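Local coordinates for protein superoxide dismutase (Candida albicans, PDB 4GUN) that probably protects cells from superoxide radicals by dismutating them to hydrogen peroxide and oxygen at a bound manganese ion, at residues H80-K85 / W134-K139; P98-A103 / Q107-Y112; G113-L118 / I195-A200; S124-I129 / I169-H174. The protein carries 2 engineered substitutions. One frame throughout, in Å; residues are numbered along the deposited sequence.

Contact 1: H80-K85 / W134-K139; sequences HSLFWK and WAFIVK. With MN (manganese (II) ion), chain Q.
Trp134 drives the rim of its six-membered ring between His80 and Phe83, and this wedge is the tight part of the contact. Its CZ2 lies 3.7 Å from His80 CE1, over one face of the imidazole but displaced toward the ring's border, and the two planes stand at 90°. Two atoms along the same edge, past CH2, Trp134 CZ3 comes 3.8 Å from Phe83 CB. The six-membered rings of Trp134 and Phe83 form a second edge-to-face pair, with the planes at 89°. Two such pairs thus share a single tryptophan edge. The geometry belongs to the junction typical of iron/manganese superoxide dismutases, where the last turn of an alpha-hairpin helix meets the central strand of the C-terminal antiparallel sheet and a metal ligand stands at the seam. His80 NE2 binds manganese at 2.1 Å, while ND1 donates to Gly76 O, so the imidazole is held at both nitrogens while the Trp134 edge sits against one face. Packing thins out along the strand: Leu82 CD1 reaches the edge of the Phe136 ring, at CE1, at 4.2 Å, and Leu82, itself partly exposed, also packs on Pro165 and Ala168 of strand 163-170.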
loop_
_atom_site.group_PDB
_atom_site.type_symbol
_atom_site.label_atom_id
_atom_site.label_comp_id
_atom_site.label_asym_id
_atom_site.label_seq_id
_atom_site.Cartn_x
_atom_site.Cartn_y
_atom_site.Cartn_z
ATOM N N HIS A 80 -11.923 9.952 -14.429
ATOM C CA HIS A 80 -12.017 10.409 -15.809
ATOM C C HIS A 80 -13.207 11.348 -16.045
ATOM O O HIS A 80 -13.017 12.380 -16.672
ATOM C CB HIS A 80 -11.920 9.239 -16.802
ATOM C CG HIS A 80 -10.524 8.680 -16.885
ATOM N ND1 HIS A 80 -10.090 7.690 -16.021
ATOM C CD2 HIS A 80 -9.485 9.048 -17.670
ATOM C CE1 HIS A 80 -8.831 7.449 -16.347
ATOM N NE2 HIS A 80 -8.431 8.218 -17.353
ATOM N N SER A 81 -14.390 11.055 -15.452
ATOM C CA SER A 81 -15.592 11.917 -15.525
ATOM C C SER A 81 -15.319 13.309 -14.958
ATOM O O SER A 81 -15.754 14.306 -15.549
ATOM C CB SER A 81 -16.778 11.286 -14.794
ATOM O OG SER A 81 -17.239 10.142 -15.494
ATOM N N LEU A 82 -14.575 13.381 -13.825
ATOM C CA LEU A 82 -14.159 14.654 -13.209
ATOM C C LEU A 82 -13.192 15.357 -14.157
ATOM O O LEU A 82 -13.288 16.564 -14.359
ATOM C CB LEU A 82 -13.458 14.444 -11.855
ATOM C CG LEU A 82 -14.296 13.988 -10.653
ATOM C CD1 LEU A 82 -13.412 13.317 -9.605
ATOM C CD2 LEU A 82 -15.077 15.160 -10.022
ATOM N N PHE A 83 -12.263 14.591 -14.739
ATOM C CA PHE A 83 -11.237 15.120 -15.641
ATOM C C PHE A 83 -11.841 15.817 -16.863
ATOM O O PHE A 83 -11.552 16.997 -17.080
ATOM C CB PHE A 83 -10.242 14.020 -16.026
ATOM C CG PHE A 83 -8.970 14.449 -16.719
ATOM C CD1 PHE A 83 -8.118 15.385 -16.135
ATOM C CD2 PHE A 83 -8.572 13.845 -17.908
ATOM C CE1 PHE A 83 -6.916 15.752 -16.761
ATOM C CE2 PHE A 83 -7.362 14.201 -18.523
ATOM C CZ PHE A 83 -6.556 15.161 -17.960
ATOM N N TRP A 84 -12.728 15.140 -17.609
ATOM C CA TRP A 84 -13.338 15.739 -18.802
ATOM C C TRP A 84 -14.129 17.019 -18.489
ATOM O O TRP A 84 -14.120 17.953 -19.299
ATOM C CB TRP A 84 -14.209 14.755 -19.604
ATOM C CG TRP A 84 -13.729 13.327 -19.715
ATOM C CD1 TRP A 84 -14.475 12.207 -19.500
ATOM C CD2 TRP A 84 -12.428 12.869 -20.138
ATOM N NE1 TRP A 84 -13.734 11.082 -19.773
ATOM C CE2 TRP A 84 -12.458 11.457 -20.119
ATOM C CE3 TRP A 84 -11.225 13.516 -20.483
ATOM C CZ2 TRP A 84 -11.334 10.679 -20.415
ATOM C CZ3 TRP A 84 -10.124 12.744 -20.813
ATOM C CH2 TRP A 84 -10.172 11.344 -20.727
ATOM N N LYS A 85 -14.785 17.051 -17.302
ATOM C CA LYS A 85 -15.561 18.192 -16.821
ATOM C C LYS A 85 -14.713 19.360 -16.394
ATOM O O LYS A 85 -15.202 20.492 -16.464
ATOM C CB LYS A 85 -16.594 17.786 -15.756
ATOM C CG LYS A 85 -17.825 17.069 -16.316
ATOM C CD LYS A 85 -18.835 18.034 -16.904
ATOM C CE LYS A 85 -20.178 17.409 -17.184
ATOM N NZ LYS A 85 -21.185 18.444 -17.545
ATOM N N TRP A 134 -2.938 10.495 -9.765
ATOM C CA TRP A 134 -3.673 11.751 -9.971
ATOM C C TRP A 134 -3.285 12.739 -8.927
ATOM O O TRP A 134 -2.839 12.341 -7.854
ATOM C CB TRP A 134 -5.196 11.497 -9.772
ATOM C CG TRP A 134 -5.828 10.629 -10.816
ATOM C CD1 TRP A 134 -5.722 9.278 -10.930
ATOM C CD2 TRP A 134 -6.623 11.067 -11.926
ATOM N NE1 TRP A 134 -6.355 8.847 -12.074
ATOM C CE2 TRP A 134 -6.908 9.927 -12.711
ATOM C CE3 TRP A 134 -7.118 12.313 -12.339
ATOM C CZ2 TRP A 134 -7.688 9.993 -13.874
ATOM C CZ3 TRP A 134 -7.870 12.380 -13.508
ATOM C CH2 TRP A 134 -8.144 11.232 -14.261
ATOM N N ALA A 135 -3.480 14.034 -9.218
ATOM C CA ALA A 135 -3.407 15.122 -8.236
ATOM C C ALA A 135 -4.782 15.773 -8.193
ATOM O O ALA A 135 -5.457 15.878 -9.225
ATOM C CB ALA A 135 -2.357 16.154 -8.592
ATOM N N PHE A 136 -5.225 16.155 -6.991
ATOM C CA PHE A 136 -6.511 16.809 -6.838
ATOM C C PHE A 136 -6.371 18.041 -5.960
ATOM O O PHE A 136 -5.689 18.002 -4.942
ATOM C CB PHE A 136 -7.565 15.878 -6.185
ATOM C CG PHE A 136 -7.908 14.581 -6.871
ATOM C CD1 PHE A 136 -9.041 14.478 -7.668
ATOM C CD2 PHE A 136 -7.161 13.433 -6.636
ATOM C CE1 PHE A 136 -9.380 13.265 -8.273
ATOM C CE2 PHE A 136 -7.503 12.219 -7.238
ATOM C CZ PHE A 136 -8.608 12.145 -8.048
ATOM N N ILE A 137 -7.086 19.099 -6.331
ATOM C CA ILE A 137 -7.308 20.271 -5.500
ATOM C C ILE A 137 -8.609 19.854 -4.807
ATOM O O ILE A 137 -9.571 19.490 -5.498
ATOM C CB ILE A 137 -7.468 21.584 -6.318
ATOM C CG1 ILE A 137 -6.094 22.000 -6.908
ATOM C CG2 ILE A 137 -8.012 22.687 -5.395
ATOM C CD1 ILE A 137 -6.130 23.055 -8.026
ATOM N N VAL A 138 -8.608 19.805 -3.456
ATOM C CA VAL A 138 -9.777 19.314 -2.706
ATOM C C VAL A 138 -10.285 20.349 -1.721
ATOM O O VAL A 138 -9.496 21.140 -1.228
ATOM C CB VAL A 138 -9.524 17.946 -1.970
ATOM C CG1 VAL A 138 -9.015 16.864 -2.916
ATOM C CG2 VAL A 138 -8.585 18.090 -0.777
ATOM N N LYS A 139 -11.591 20.302 -1.399
ATOM C CA LYS A 139 -12.191 21.159 -0.362
ATOM C C LYS A 139 -12.561 20.244 0.804
ATOM O O LYS A 139 -13.188 19.205 0.605
ATOM C CB LYS A 139 -13.432 21.898 -0.897
ATOM C CG LYS A 139 -14.305 22.571 0.177
ATOM C CD LYS A 139 -15.667 22.939 -0.397
ATOM C CE LYS A 139 -16.432 23.908 0.488
ATOM N NZ LYS A 139 -17.849 24.073 0.011
HETATM MN MN MN Q . -6.346 8.409 -17.747
HETATM O O HOH W 1 -5.756 7.646 -15.814
#

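Contact 2: P98-A103 / Q107-Y112. With SO4 (sulfate ion), chain R.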
loop_
_atom_site.group_PDB
_atom_site.type_symbol
_atom_site.label_atom_id
_atom_site.label_comp_id
_atom_site.label_asym_id
_atom_site.label_seq_id
_atom_site.Cartn_x
_atom_site.Cartn_y
_atom_site.Cartn_z
ATOM N N PRO A 98 -10.155 31.436 -11.879
ATOM C CA PRO A 98 -11.492 31.624 -11.288
ATOM C C PRO A 98 -11.731 33.053 -10.789
ATOM O O PRO A 98 -10.779 33.774 -10.454
ATOM C CB PRO A 98 -11.563 30.555 -10.188
ATOM C CG PRO A 98 -10.176 30.242 -9.856
ATOM C CD PRO A 98 -9.310 30.555 -11.040
ATOM N N ASP A 99 -13.006 33.474 -10.799
ATOM C CA ASP A 99 -13.412 34.804 -10.344
ATOM C C ASP A 99 -13.079 34.909 -8.852
ATOM O O ASP A 99 -13.478 34.035 -8.080
ATOM C CB ASP A 99 -14.910 35.038 -10.631
ATOM C CG ASP A 99 -15.497 36.320 -10.054
ATOM O OD1 ASP A 99 -16.701 36.326 -9.731
ATOM O OD2 ASP A 99 -14.745 37.305 -9.906
ATOM N N THR A 100 -12.253 35.918 -8.476
ATOM C CA THR A 100 -11.774 36.131 -7.093
ATOM C C THR A 100 -12.855 36.440 -6.066
ATOM O O THR A 100 -12.593 36.324 -4.866
ATOM C CB THR A 100 -10.614 37.117 -7.039
ATOM O OG1 THR A 100 -10.986 38.299 -7.743
ATOM C CG2 THR A 100 -9.332 36.535 -7.599
ATOM N N SER A 101 -14.076 36.815 -6.533
ATOM C CA SER A 101 -15.226 37.103 -5.668
ATOM C C SER A 101 -16.072 35.838 -5.441
ATOM O O SER A 101 -16.917 35.835 -4.545
ATOM C CB SER A 101 -16.080 38.232 -6.247
ATOM O OG SER A 101 -16.739 37.816 -7.430
ATOM N N SER A 102 -15.850 34.758 -6.248
ATOM C CA SER A 102 -16.562 33.483 -6.063
ATOM C C SER A 102 -16.035 32.823 -4.793
ATOM O O SER A 102 -14.910 33.138 -4.373
ATOM C CB SER A 102 -16.400 32.560 -7.277
ATOM O OG SER A 102 -15.097 32.010 -7.410
ATOM N N ALA A 103 -16.834 31.923 -4.168
ATOM C CA ALA A 103 -16.419 31.217 -2.933
ATOM C C ALA A 103 -15.066 30.518 -3.084
ATOM O O ALA A 103 -14.207 30.650 -2.204
ATOM C CB ALA A 103 -17.501 30.237 -2.476
ATOM N N GLN A 107 -11.407 31.652 -1.449
ATOM C CA GLN A 107 -10.624 30.676 -0.678
ATOM C C GLN A 107 -9.172 30.562 -1.166
ATOM O O GLN A 107 -8.277 30.522 -0.330
ATOM C CB GLN A 107 -11.324 29.315 -0.588
ATOM C CG GLN A 107 -10.819 28.446 0.573
ATOM C CD GLN A 107 -11.215 28.941 1.948
ATOM O OE1 GLN A 107 -12.232 29.618 2.129
ATOM N NE2 GLN A 107 -10.441 28.572 2.956
ATOM N N ILE A 108 -8.949 30.551 -2.506
ATOM C CA ILE A 108 -7.624 30.504 -3.138
ATOM C C ILE A 108 -6.797 31.705 -2.674
ATOM O O ILE A 108 -5.642 31.535 -2.279
ATOM C CB ILE A 108 -7.720 30.432 -4.693
ATOM C CG1 ILE A 108 -8.350 29.083 -5.155
ATOM C CG2 ILE A 108 -6.337 30.682 -5.372
ATOM C CD1 ILE A 108 -8.760 29.032 -6.584
ATOM N N VAL A 109 -7.402 32.908 -2.724
ATOM C CA VAL A 109 -6.759 34.162 -2.338
ATOM C C VAL A 109 -6.393 34.142 -0.853
ATOM O O VAL A 109 -5.244 34.432 -0.498
ATOM C CB VAL A 109 -7.588 35.402 -2.759
ATOM C CG1 VAL A 109 -7.069 36.675 -2.088
ATOM C CG2 VAL A 109 -7.611 35.558 -4.282
ATOM N N ALA A 110 -7.337 33.727 0.001
ATOM C CA ALA A 110 -7.096 33.648 1.450
ATOM C C ALA A 110 -5.945 32.700 1.796
ATOM O O ALA A 110 -5.065 33.069 2.573
ATOM C CB ALA A 110 -8.369 33.203 2.167
ATOM N N GLN A 111 -5.951 31.486 1.218
ATOM C CA GLN A 111 -4.967 30.437 1.512
ATOM C C GLN A 111 -3.640 30.446 0.770
ATOM O O GLN A 111 -2.641 30.057 1.364
ATOM C CB GLN A 111 -5.614 29.068 1.341
ATOM C CG GLN A 111 -6.692 28.764 2.377
ATOM C CD GLN A 111 -7.105 27.326 2.321
ATOM O OE1 GLN A 111 -8.232 27.009 1.973
ATOM N NE2 GLN A 111 -6.196 26.420 2.641
ATOM N N TYR A 112 -3.637 30.773 -0.537
ATOM C CA TYR A 112 -2.446 30.712 -1.418
ATOM C C TYR A 112 -1.966 32.044 -1.972
ATOM O O TYR A 112 -0.883 32.096 -2.560
ATOM C CB TYR A 112 -2.705 29.747 -2.598
ATOM C CG TYR A 112 -3.078 28.351 -2.155
ATOM C CD1 TYR A 112 -2.104 27.436 -1.782
ATOM C CD2 TYR A 112 -4.413 27.949 -2.098
ATOM C CE1 TYR A 112 -2.440 26.149 -1.378
ATOM C CE2 TYR A 112 -4.763 26.666 -1.677
ATOM C CZ TYR A 112 -3.774 25.776 -1.305
ATOM O OH TYR A 112 -4.105 24.511 -0.894
HETATM S S SO4 R . -20.351 31.220 -6.017
HETATM O O1 SO4 R . -21.540 30.964 -5.207
HETATM O O2 SO4 R . -19.197 31.273 -5.139
HETATM O O3 SO4 R . -20.181 30.157 -7.012
HETATM O O4 SO4 R . -20.476 32.499 -6.720
#
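Gln107 and Ala103 are joined by a bond of the first turn of helix 103-112: Gln107 N donates to Ala103 O at 3.1 Å, with an N-H...O angle of 150°. Along the side chain of Gln107, CB comes first and packs 3.6 Å from that same Ala103 O. CG stands anti to the backbone N (chi1 -160°), and a bend at chi2 then turns the amide along the helix, so that NE2 reaches Gln111 OE1 at 2.9 Å. The bond lies in the amide plane of Gln107 but arrives above the carbonyl plane of Gln111. Gln111 OE1 also accepts from Leu147 N, and its NE2 donates to Asn143 O of the second subunit. Two apolar touches complete the contact, Pro98 CG on Ile108 CD1 at 3.8 Å and Thr100 CG2 on Val109 CG2 at 3.9 Å. Before the helix, Asp99 O accepts twice from Ser102, from its N and, at 2.7 Å, from its OG, which also takes the N-H of Gly105. A sulfate, probably from the crystallisation liquor, receives Ala103 N at 2.6 Å through its O2. The lead-in is a type I turn, Asp99 to Ser102, running into a serine N-cap, with an anion at the helix N-terminus.

Contact 3: G113-L118 / I195-A200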
loop_
_atom_site.group_PDB
_atom_site.type_symbol
_atom_site.label_atom_id
_atom_site.label_comp_id
_atom_site.label_asym_id
_atom_site.label_seq_id
_atom_site.Cartn_x
_atom_site.Cartn_y
_atom_site.Cartn_z
ATOM N N GLY A 113 -2.772 33.094 -1.815
ATOM C CA GLY A 113 -2.445 34.424 -2.319
ATOM C C GLY A 113 -2.862 34.603 -3.764
ATOM O O GLY A 113 -3.430 35.636 -4.113
ATOM N N SER A 114 -2.620 33.566 -4.609
ATOM C CA SER A 114 -2.916 33.561 -6.053
ATOM C C SER A 114 -3.122 32.168 -6.608
ATOM O O SER A 114 -2.641 31.186 -6.026
ATOM C CB SER A 114 -1.771 34.211 -6.834
ATOM O OG SER A 114 -0.554 33.498 -6.665
ATOM N N VAL A 115 -3.800 32.101 -7.770
ATOM C CA VAL A 115 -4.033 30.893 -8.571
ATOM C C VAL A 115 -2.669 30.354 -9.027
ATOM O O VAL A 115 -2.436 29.144 -8.931
ATOM C CB VAL A 115 -4.951 31.185 -9.790
ATOM C CG1 VAL A 115 -5.213 29.918 -10.608
ATOM C CG2 VAL A 115 -6.263 31.782 -9.328
ATOM N N SER A 116 -1.761 31.263 -9.471
ATOM C CA SER A 116 -0.426 30.883 -9.904
ATOM C C SER A 116 0.341 30.117 -8.829
ATOM O O SER A 116 0.984 29.124 -9.159
ATOM C CB SER A 116 0.355 32.087 -10.418
ATOM O OG SER A 116 0.529 33.043 -9.388
ATOM N N ASN A 117 0.224 30.533 -7.543
ATOM C CA ASN A 117 0.891 29.859 -6.425
ATOM C C ASN A 117 0.289 28.475 -6.185
ATOM O O ASN A 117 1.020 27.525 -5.927
ATOM C CB ASN A 117 0.850 30.711 -5.140
ATOM C CG ASN A 117 1.720 30.185 -4.002
ATOM O OD1 ASN A 117 2.758 29.537 -4.210
ATOM N ND2 ASN A 117 1.334 30.487 -2.763
ATOM N N LEU A 118 -1.035 28.367 -6.278
ATOM C CA LEU A 118 -1.752 27.107 -6.149
ATOM C C LEU A 118 -1.357 26.152 -7.303
ATOM O O LEU A 118 -1.113 24.964 -7.055
ATOM C CB LEU A 118 -3.268 27.374 -6.130
ATOM C CG LEU A 118 -4.197 26.145 -6.164
ATOM C CD1 LEU A 118 -3.892 25.133 -4.991
ATOM C CD2 LEU A 118 -5.640 26.558 -6.190
ATOM N N ILE A 195 -7.581 24.145 -18.353
ATOM C CA ILE A 195 -8.308 23.815 -17.133
ATOM C C ILE A 195 -9.572 24.668 -17.026
ATOM O O ILE A 195 -9.520 25.885 -17.188
ATOM C CB ILE A 195 -7.395 23.833 -15.876
ATOM C CG1 ILE A 195 -6.440 22.598 -15.850
ATOM C CG2 ILE A 195 -8.191 23.974 -14.563
ATOM C CD1 ILE A 195 -7.105 21.166 -15.869
ATOM N N ASN A 196 -10.708 24.011 -16.801
ATOM C CA ASN A 196 -12.001 24.677 -16.671
ATOM C C ASN A 196 -12.252 25.074 -15.200
ATOM O O ASN A 196 -12.791 24.287 -14.420
ATOM C CB ASN A 196 -13.101 23.770 -17.192
ATOM C CG ASN A 196 -14.476 24.396 -17.218
ATOM O OD1 ASN A 196 -14.693 25.543 -16.830
ATOM N ND2 ASN A 196 -15.442 23.634 -17.644
ATOM N N TRP A 197 -11.840 26.301 -14.835
ATOM C CA TRP A 197 -12.019 26.844 -13.494
ATOM C C TRP A 197 -13.478 27.187 -13.157
ATOM O O TRP A 197 -13.793 27.307 -11.975
ATOM C CB TRP A 197 -11.087 28.033 -13.240
ATOM C CG TRP A 197 -9.645 27.660 -13.057
ATOM C CD1 TRP A 197 -8.627 27.861 -13.943
ATOM C CD2 TRP A 197 -9.052 27.067 -11.891
ATOM N NE1 TRP A 197 -7.433 27.437 -13.402
ATOM C CE2 TRP A 197 -7.664 26.954 -12.137
ATOM C CE3 TRP A 197 -9.552 26.658 -10.641
ATOM C CZ2 TRP A 197 -6.777 26.391 -11.202
ATOM C CZ3 TRP A 197 -8.675 26.091 -9.725
ATOM C CH2 TRP A 197 -7.298 26.005 -9.991
ATOM N N ALA A 198 -14.366 27.360 -14.163
ATOM C CA ALA A 198 -15.786 27.630 -13.905
ATOM C C ALA A 198 -16.428 26.367 -13.301
ATOM O O ALA A 198 -17.294 26.473 -12.426
ATOM C CB ALA A 198 -16.502 28.033 -15.184
ATOM N N GLU A 199 -15.963 25.171 -13.745
ATOM C CA GLU A 199 -16.414 23.893 -13.192
ATOM C C GLU A 199 -15.923 23.777 -11.752
ATOM O O GLU A 199 -16.691 23.371 -10.890
ATOM C CB GLU A 199 -15.954 22.678 -14.042
ATOM C CG GLU A 199 -16.365 21.308 -13.486
ATOM C CD GLU A 199 -17.850 21.046 -13.262
ATOM O OE1 GLU A 199 -18.674 21.659 -13.974
ATOM O OE2 GLU A 199 -18.192 20.221 -12.385
ATOM N N ALA A 200 -14.659 24.172 -11.497
ATOM C CA ALA A 200 -14.045 24.153 -10.176
ATOM C C ALA A 200 -14.864 25.015 -9.180
ATOM O O ALA A 200 -15.149 24.573 -8.057
ATOM C CB ALA A 200 -12.612 24.650 -10.287
#
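Two helix starts of the C-terminal domain face each other here, those of helices 115-127 and 197-205, and the first residue of each, Val115 and Trp197, carries the contact. Val115 CG1 sits 3.9 Å from Trp197 CZ2 and also approaches CE2; it lies 3.7 Å off the indole plane, displaced toward the rim. That methyl stands anti to the backbone N (chi1 -179°), which carries it across to the indole. Ile195 CG2, from the tryptophan's own segment, comes to the other side of the ring plane, so the indole is held between two aliphatic branches. One helical turn after Val115, Leu118 CD2 touches the next atom along the ring, Trp197 CH2, at 4.2 Å, making this a looser contact. Pro98 packs on both Val115 and Trp197, and Ile137 of the central strand on both Leu118 and Trp197, which closes the patch into a small apolar core. Each helix has an N-cap residue just before it. Asn196 OD1 accepts from Ala198 N and Glu199 N, both weakly, while Asn196 ND2 makes a weak bond to Lys85 O of the alpha-hairpin. In the other segment, Gly113 leaves helix 103-112 with positive phi (86°), and the N-cap Ser114 follows; its OG is hydrogen-bonded to Ser116 OG at 3.0 Å.

Contact 4: S124-I129 / I169-H174. With MN (manganese (II) ion), chain Q.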
loop_
_atom_site.group_PDB
_atom_site.type_symbol
_atom_site.label_atom_id
_atom_site.label_comp_id
_atom_site.label_asym_id
_atom_site.label_seq_id
_atom_site.Cartn_x
_atom_site.Cartn_y
_atom_site.Cartn_z
ATOM N N SER A 124 4.147 20.763 -8.333
ATOM C CA SER A 124 5.150 20.151 -7.450
ATOM C C SER A 124 4.656 18.778 -6.961
ATOM O O SER A 124 5.436 17.833 -6.930
ATOM C CB SER A 124 5.496 21.066 -6.277
ATOM O OG SER A 124 6.570 21.928 -6.618
ATOM N N LYS A 125 3.361 18.671 -6.603
ATOM C CA LYS A 125 2.740 17.405 -6.204
ATOM C C LYS A 125 2.708 16.424 -7.373
ATOM O O LYS A 125 3.032 15.252 -7.191
ATOM C CB LYS A 125 1.320 17.613 -5.657
ATOM C CG LYS A 125 1.254 18.016 -4.181
ATOM C CD LYS A 125 1.519 16.852 -3.217
ATOM C CE LYS A 125 0.678 16.881 -1.961
ATOM N NZ LYS A 125 0.765 18.174 -1.219
ATOM N N LEU A 126 2.327 16.906 -8.575
ATOM C CA LEU A 126 2.271 16.080 -9.794
ATOM C C LEU A 126 3.656 15.519 -10.128
ATOM O O LEU A 126 3.757 14.335 -10.419
ATOM C CB LEU A 126 1.681 16.883 -10.991
ATOM C CG LEU A 126 0.194 17.092 -10.982
ATOM C CD1 LEU A 126 -0.195 18.352 -11.756
ATOM C CD2 LEU A 126 -0.546 15.816 -11.455
ATOM N N ALA A 127 4.721 16.350 -10.006
ATOM C CA ALA A 127 6.122 15.963 -10.259
ATOM C C ALA A 127 6.582 14.779 -9.362
ATOM O O ALA A 127 7.314 13.903 -9.819
ATOM C CB ALA A 127 7.030 17.157 -10.031
ATOM N N GLY A 128 6.130 14.770 -8.106
ATOM C CA GLY A 128 6.474 13.748 -7.124
ATOM C C GLY A 128 5.688 12.453 -7.194
ATOM O O GLY A 128 5.985 11.540 -6.429
ATOM N N ILE A 129 4.698 12.334 -8.104
ATOM C CA ILE A 129 3.949 11.073 -8.260
ATOM C C ILE A 129 4.895 10.036 -8.920
ATOM O O ILE A 129 5.413 10.310 -9.988
ATOM C CB ILE A 129 2.617 11.237 -9.087
ATOM C CG1 ILE A 129 1.560 12.020 -8.317
ATOM C CG2 ILE A 129 2.041 9.868 -9.527
ATOM C CD1 ILE A 129 0.424 12.654 -9.188
ATOM N N ILE A 169 -6.393 16.133 -12.027
ATOM C CA ILE A 169 -5.295 16.088 -13.009
ATOM C C ILE A 169 -4.750 14.658 -13.148
ATOM O O ILE A 169 -4.109 14.150 -12.229
ATOM C CB ILE A 169 -4.133 17.081 -12.741
ATOM C CG1 ILE A 169 -4.627 18.545 -12.536
ATOM C CG2 ILE A 169 -3.083 16.990 -13.879
ATOM C CD1 ILE A 169 -5.226 19.211 -13.765
ATOM N N ASP A 170 -4.948 14.061 -14.319
ATOM C CA ASP A 170 -4.464 12.726 -14.656
ATOM C C ASP A 170 -2.952 12.746 -14.920
ATOM O O ASP A 170 -2.494 13.424 -15.844
ATOM C CB ASP A 170 -5.202 12.191 -15.898
ATOM C CG ASP A 170 -5.091 10.687 -16.103
ATOM O OD1 ASP A 170 -4.372 10.028 -15.329
ATOM O OD2 ASP A 170 -5.751 10.169 -16.997
ATOM N N ALA A 171 -2.188 11.973 -14.125
ATOM C CA ALA A 171 -0.732 11.851 -14.285
ATOM C C ALA A 171 -0.317 10.469 -14.850
ATOM O O ALA A 171 0.888 10.206 -14.924
ATOM C CB ALA A 171 -0.027 12.115 -12.956
ATOM N N TRP A 172 -1.296 9.579 -15.244
ATOM C CA TRP A 172 -0.955 8.277 -15.878
ATOM C C TRP A 172 -0.193 8.562 -17.189
ATOM O O TRP A 172 -0.485 9.556 -17.852
ATOM C CB TRP A 172 -2.195 7.438 -16.212
ATOM C CG TRP A 172 -2.808 6.684 -15.063
ATOM C CD1 TRP A 172 -3.324 7.217 -13.918
ATOM C CD2 TRP A 172 -3.146 5.284 -15.044
ATOM N NE1 TRP A 172 -3.906 6.229 -13.156
ATOM C CE2 TRP A 172 -3.823 5.034 -13.829
ATOM C CE3 TRP A 172 -2.930 4.208 -15.935
ATOM C CZ2 TRP A 172 -4.242 3.742 -13.453
ATOM C CZ3 TRP A 172 -3.347 2.934 -15.564
ATOM C CH2 TRP A 172 -4.006 2.714 -14.342
ATOM N N GLU A 173 0.799 7.724 -17.545
ATOM C CA GLU A 173 1.614 7.929 -18.755
ATOM C C GLU A 173 0.775 8.023 -20.037
ATOM O O GLU A 173 1.087 8.842 -20.884
ATOM C CB GLU A 173 2.732 6.880 -18.868
ATOM C CG GLU A 173 3.808 7.030 -17.800
ATOM C CD GLU A 173 4.921 6.012 -17.894
ATOM O OE1 GLU A 173 4.606 4.810 -18.015
ATOM O OE2 GLU A 173 6.108 6.409 -17.880
ATOM N N HIS A 174 -0.343 7.278 -20.124
ATOM C CA HIS A 174 -1.257 7.328 -21.276
ATOM C C HIS A 174 -1.874 8.702 -21.483
ATOM O O HIS A 174 -2.303 9.008 -22.589
ATOM C CB HIS A 174 -2.367 6.249 -21.189
ATOM C CG HIS A 174 -3.402 6.438 -20.112
ATOM N ND1 HIS A 174 -3.625 5.466 -19.145
ATOM C CD2 HIS A 174 -4.307 7.427 -19.942
ATOM C CE1 HIS A 174 -4.616 5.920 -18.400
ATOM N NE2 HIS A 174 -5.053 7.101 -18.839
HETATM MN MN MN Q . -6.346 8.409 -17.747
HETATM O O HOH W 1 -5.756 7.646 -15.814
#
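Asp170 OD1 is gripped by two donors: Trp172 N at 3.1 Å, nearly straight at 163°, and the metal-bound water at 2.8 Å in a weak bond. The first closes an Asx turn and meets the carboxylate from above, 47° out of its plane. The other oxygen, OD2, binds manganese at 2.0 Å; His174 NE2 is a ligand at 2.1 Å, and His32 and His80 complete the protein ligands. His174 ND1 is in turn bonded to Glu173 OE2 of the third subunit, a bridge repeated in the reverse sense, which ties two metal sites together across the interface. Across the contact itself the meeting is apolar. Leu126 CD2 lies 3.7 Å from Ile169 CG2, the two side chains crossing at about a right angle, and 4.0 Å from Ala171 CB; Ile129 CD1 reaches the same Ala171 CB at 3.8 Å. Ala171 CB thus points toward Leu126 and Ile129, while the CB of Asp170 points away and its carboxylate binds the metal. The end of helix 115-127 is thereby laid against the end of strand 163-170, with Ala135 of the neighbouring strand 133-140 and Phe188 of helix 184-191 also packing on Leu126.

How the contacts relate
Contacts 1 and 4, with centres about 12 Å apart, reach neighbouring strands 133-140 and 163-170 of one antiparallel sheet and supply three of the four protein ligands of a single manganese ion. Of the four, contact 1 is the one that joins the alpha-hairpin domain to the C-terminal domain. Contacts 2 and 3, centres about 8 Å apart, form a more peripheral group away from the metal, where helices 103-112 and 115-127 succeed each other; contacts 2 and 4 have their centres about 24 Å apart. Along the chain, contact 2 closes before contact 3 opens, whereas the segments of contact 1 interleave with those of contacts 3 and 4. Helix 115-127 serves both contacts 3 and 4, linking the peripheral helices to the metal-bearing strand end.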